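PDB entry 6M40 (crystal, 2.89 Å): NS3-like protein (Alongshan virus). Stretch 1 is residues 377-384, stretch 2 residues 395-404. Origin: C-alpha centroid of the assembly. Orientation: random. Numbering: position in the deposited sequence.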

# COMPACT_ATOMS: atom_id res chain seq x y z
N LEU A 377 -10.66 2.82 11.85
CA LEU A 377 -11.91 3.56 11.79
C LEU A 377 -12.85 3.11 12.91
O LEU A 377 -13.60 3.92 13.46
N THR A 378 -12.80 1.83 13.27
CA THR A 378 -13.62 1.35 14.37
C THR A 378 -13.34 2.13 15.65
O THR A 378 -14.27 2.50 16.38
N GLU A 379 -12.07 2.41 15.94
CA GLU A 379 -11.76 3.15 17.16
C GLU A 379 -12.09 4.63 17.01
O GLU A 379 -12.42 5.30 18.00
N ALA A 380 -12.00 5.17 15.79
CA ALA A 380 -12.40 6.55 15.57
C ALA A 380 -13.85 6.78 15.96
O ALA A 380 -14.22 7.89 16.37
N MSE A 381 -14.69 5.76 15.82
CA MSE A 381 -16.10 5.84 16.17
C MSE A 381 -16.26 5.90 17.68
O MSE A 381 -17.27 6.41 18.20
N ALA A 382 -15.27 5.38 18.41
CA ALA A 382 -15.32 5.48 19.86
C ALA A 382 -14.98 6.89 20.34
O ALA A 382 -15.52 7.33 21.36
N ILE A 383 -14.10 7.61 19.65
CA ILE A 383 -13.62 8.88 20.17
C ILE A 383 -14.36 10.07 19.55
O ILE A 383 -14.47 11.12 20.18
N TYR A 384 -14.83 9.93 18.31
CA TYR A 384 -15.59 10.99 17.67
C TYR A 384 -17.07 10.63 17.70
O TYR A 384 -17.45 9.50 17.39
N GLN A 395 -17.53 8.86 28.01
CA GLN A 395 -18.27 8.48 26.81
C GLN A 395 -17.40 7.61 25.90
O GLN A 395 -17.86 6.58 25.38
N GLU A 396 -16.14 7.99 25.70
CA GLU A 396 -15.23 7.18 24.90
C GLU A 396 -15.15 5.76 25.43
O GLU A 396 -15.10 4.80 24.65
N ARG A 397 -15.14 5.59 26.75
CA ARG A 397 -14.98 4.27 27.34
C ARG A 397 -16.28 3.48 27.31
O ARG A 397 -16.26 2.25 27.15
N ALA A 398 -17.42 4.15 27.47
CA ALA A 398 -18.70 3.46 27.34
C ALA A 398 -18.88 2.90 25.94
O ALA A 398 -19.34 1.77 25.77
N ILE A 399 -18.48 3.67 24.92
CA ILE A 399 -18.78 3.30 23.54
C ILE A 399 -17.90 2.15 23.08
O ILE A 399 -18.36 1.27 22.35
N ARG A 400 -16.63 2.14 23.47
CA ARG A 400 -15.77 1.07 23.00
C ARG A 400 -16.11 -0.25 23.69
O ARG A 400 -15.89 -1.32 23.11
N ASN A 401 -16.65 -0.20 24.90
CA ASN A 401 -17.09 -1.42 25.55
C ASN A 401 -18.39 -1.92 24.93
O ASN A 401 -18.57 -3.12 24.72
N ARG A 402 -19.31 -1.00 24.63
CA ARG A 402 -20.52 -1.39 23.91
C ARG A 402 -20.18 -2.00 22.56
O ARG A 402 -20.82 -2.97 22.14
N MSE A 403 -19.19 -1.45 21.87
CA MSE A 403 -18.87 -1.92 20.54
C MSE A 403 -18.30 -3.33 20.57
O MSE A 403 -18.44 -4.09 19.61
N ARG A 404 -17.63 -3.68 21.67
CA ARG A 404 -17.09 -5.03 21.80
C ARG A 404 -18.20 -6.06 21.99
O ARG A 404 -17.95 -7.26 21.79

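The helix of residues 377-383 packs against the helix of residues 395-404 in a steeply inclined, broadly antiparallel arrangement: the N-to-C directions differ by 138° and the axes approach to 8.6 Å. The backbones come nearest at Ile383 and Glu396, whose CA atoms lie 5.3 Å apart. So close an approach brings main chain as well as side chains into the contact, and Ala382, with its small side chain, has more of its surface covered by the opposing helix than any other residue of the pair.

At this narrow end, Ala382 O accepts a CA-H...O contact from Glu396 CA at 3.6 Å, with an angle of 156° at the hydrogen. Ile399 directs its CA-to-CB bond toward the first helix. In its m,m rotamer it sets CG2 3.8 Å from Ala382 CA, while the end of the side chain leads away. Ala382 CB also rests 4.1 Å from Arg400 CB, so the aliphatic base of the arginine contributes to the packing.

Met403, a selenomethionine, likewise points toward the first helix. Its m,t,p rotamer carries SE to 4.4 Å from Met381 CB and CE to 3.5 Å from Thr378 O. The latter is a van der Waals approach to a carbonyl whose hydrogen bond to Met381 N, at 3.3 Å from Thr378 O, is weak. Thr378, in rotamer p, offers its CB to the same methyl, Met403 CE, at 4.1 Å; its OG1 is satisfied by a residue just beyond the stretches.

The polar link between the helices is a salt bridge. Glu379 and Arg400 both leave their backbones sideways, yet the ends of their side chains come nearer the opposing helix. Glu379 extends in t,t, and Arg400 begins p,t,m, so that Arg400 NH2 donates to Glu379 OE2 at 2.8 Å with an N-H...O angle of 144°. The carboxylate oxygen lies at the guanidinium edge, near its plane, as suits an in-plane N-H donor. The same guanidinium serves a second acid within its own helix: Arg400 NH1 forms a salt bridge with Glu396 OE2 at 3.4 Å. Arg400 thus joins two carboxylates, one from each helix. Glu396, extended in t,t, also places OE2 3.7 Å from Ile383 CG2, an apolar neighbour that does nothing to satisfy the oxygen.

Away from the interface, Arg404 NH2 donates to Asn401 OD1 at 2.6 Å. Asn401 ND2 lies 2.8 Å from Arg397 O, but the poor angle excludes a hydrogen bond. Gln395 OE1 is satisfied elsewhere in the structure.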

# COMPACT_ATOMS: atom_id res chain seq x y z
CB LEU A 377 -12.57 3.37 10.43
CG LEU A 377 -13.92 4.00 10.12
CD1 LEU A 377 -13.96 5.48 10.45
CD2 LEU A 377 -14.24 3.79 8.65
CB THR A 378 -13.38 -0.15 14.60
OG1 THR A 378 -12.06 -0.34 15.12
CG2 THR A 378 -13.51 -0.92 13.30
CB GLU A 379 -10.29 2.98 17.56
CG GLU A 379 -9.94 3.66 18.88
CD GLU A 379 -8.51 3.37 19.35
OE1 GLU A 379 -7.70 2.84 18.56
OE2 GLU A 379 -8.21 3.69 20.52
CB ALA A 380 -12.19 6.94 14.10
CB MSE A 381 -16.87 4.64 15.58
CG MSE A 381 -16.88 4.64 14.07
SE MSE A 381 -17.58 2.94 13.27
CE MSE A 381 -19.36 2.94 14.11
CB ALA A 382 -14.38 4.46 20.50
CB ILE A 383 -12.10 9.05 19.97
CG1 ILE A 383 -11.77 9.42 18.52
CG2 ILE A 383 -11.33 7.80 20.36
CD1 ILE A 383 -10.29 9.36 18.19
CB TYR A 384 -15.12 11.22 16.23
CG TYR A 384 -13.65 11.60 16.15
CD1 TYR A 384 -13.15 12.72 16.80
CD2 TYR A 384 -12.77 10.83 15.42
CE1 TYR A 384 -11.81 13.05 16.73
CE2 TYR A 384 -11.43 11.14 15.34
CZ TYR A 384 -10.95 12.25 16.00
OH TYR A 384 -9.62 12.57 15.91
CB GLN A 395 -18.76 9.72 26.07
CG GLN A 395 -19.70 10.57 26.93
CD GLN A 395 -19.92 11.97 26.38
OE1 GLN A 395 -19.10 12.51 25.64
NE2 GLN A 395 -21.05 12.57 26.76
CB GLU A 396 -13.83 7.83 24.88
CG GLU A 396 -12.70 6.94 24.38
CD GLU A 396 -11.33 7.61 24.52
OE1 GLU A 396 -11.21 8.57 25.30
OE2 GLU A 396 -10.37 7.17 23.85
CB ARG A 397 -14.45 4.39 28.77
CG ARG A 397 -14.18 3.06 29.48
CD ARG A 397 -13.35 3.26 30.77
NE ARG A 397 -13.91 4.28 31.65
CZ ARG A 397 -13.27 5.36 32.08
NH1 ARG A 397 -12.02 5.59 31.72
NH2 ARG A 397 -13.89 6.22 32.88
CB ALA A 398 -19.84 4.41 27.69
CB ILE A 399 -18.62 4.52 22.61
CG1 ILE A 399 -19.73 5.54 22.86
CG2 ILE A 399 -18.58 4.07 21.15
CD1 ILE A 399 -21.12 5.01 22.62
CB ARG A 400 -14.31 1.43 23.21
CG ARG A 400 -13.93 1.80 24.61
CD ARG A 400 -12.63 2.58 24.58
NE ARG A 400 -11.74 2.07 23.53
CZ ARG A 400 -10.61 2.67 23.15
NH1 ARG A 400 -10.23 3.80 23.72
NH2 ARG A 400 -9.87 2.13 22.19
CB ASN A 401 -17.27 -1.18 27.05
CG ASN A 401 -16.02 -0.62 27.70
OD1 ASN A 401 -14.92 -0.77 27.17
ND2 ASN A 401 -16.19 0.02 28.84
CB ARG A 402 -21.43 -0.17 23.73
CG ARG A 402 -22.29 0.07 24.93
CD ARG A 402 -22.95 1.43 24.90
NE ARG A 402 -23.27 1.83 26.26
CZ ARG A 402 -23.68 3.05 26.61
NH1 ARG A 402 -23.81 3.99 25.69
NH2 ARG A 402 -23.94 3.32 27.88
CB MSE A 403 -17.88 -0.99 19.86
CG MSE A 403 -18.48 0.32 19.39
SE MSE A 403 -17.12 1.39 18.50
CE MSE A 403 -16.59 0.06 17.14
CB ARG A 404 -16.10 -5.09 22.96
CG ARG A 404 -14.73 -5.63 22.55
CD ARG A 404 -13.75 -5.66 23.71
NE ARG A 404 -13.48 -4.33 24.26
CZ ARG A 404 -14.08 -3.82 25.33
NH1 ARG A 404 -14.99 -4.53 25.99
NH2 ARG A 404 -13.77 -2.61 25.75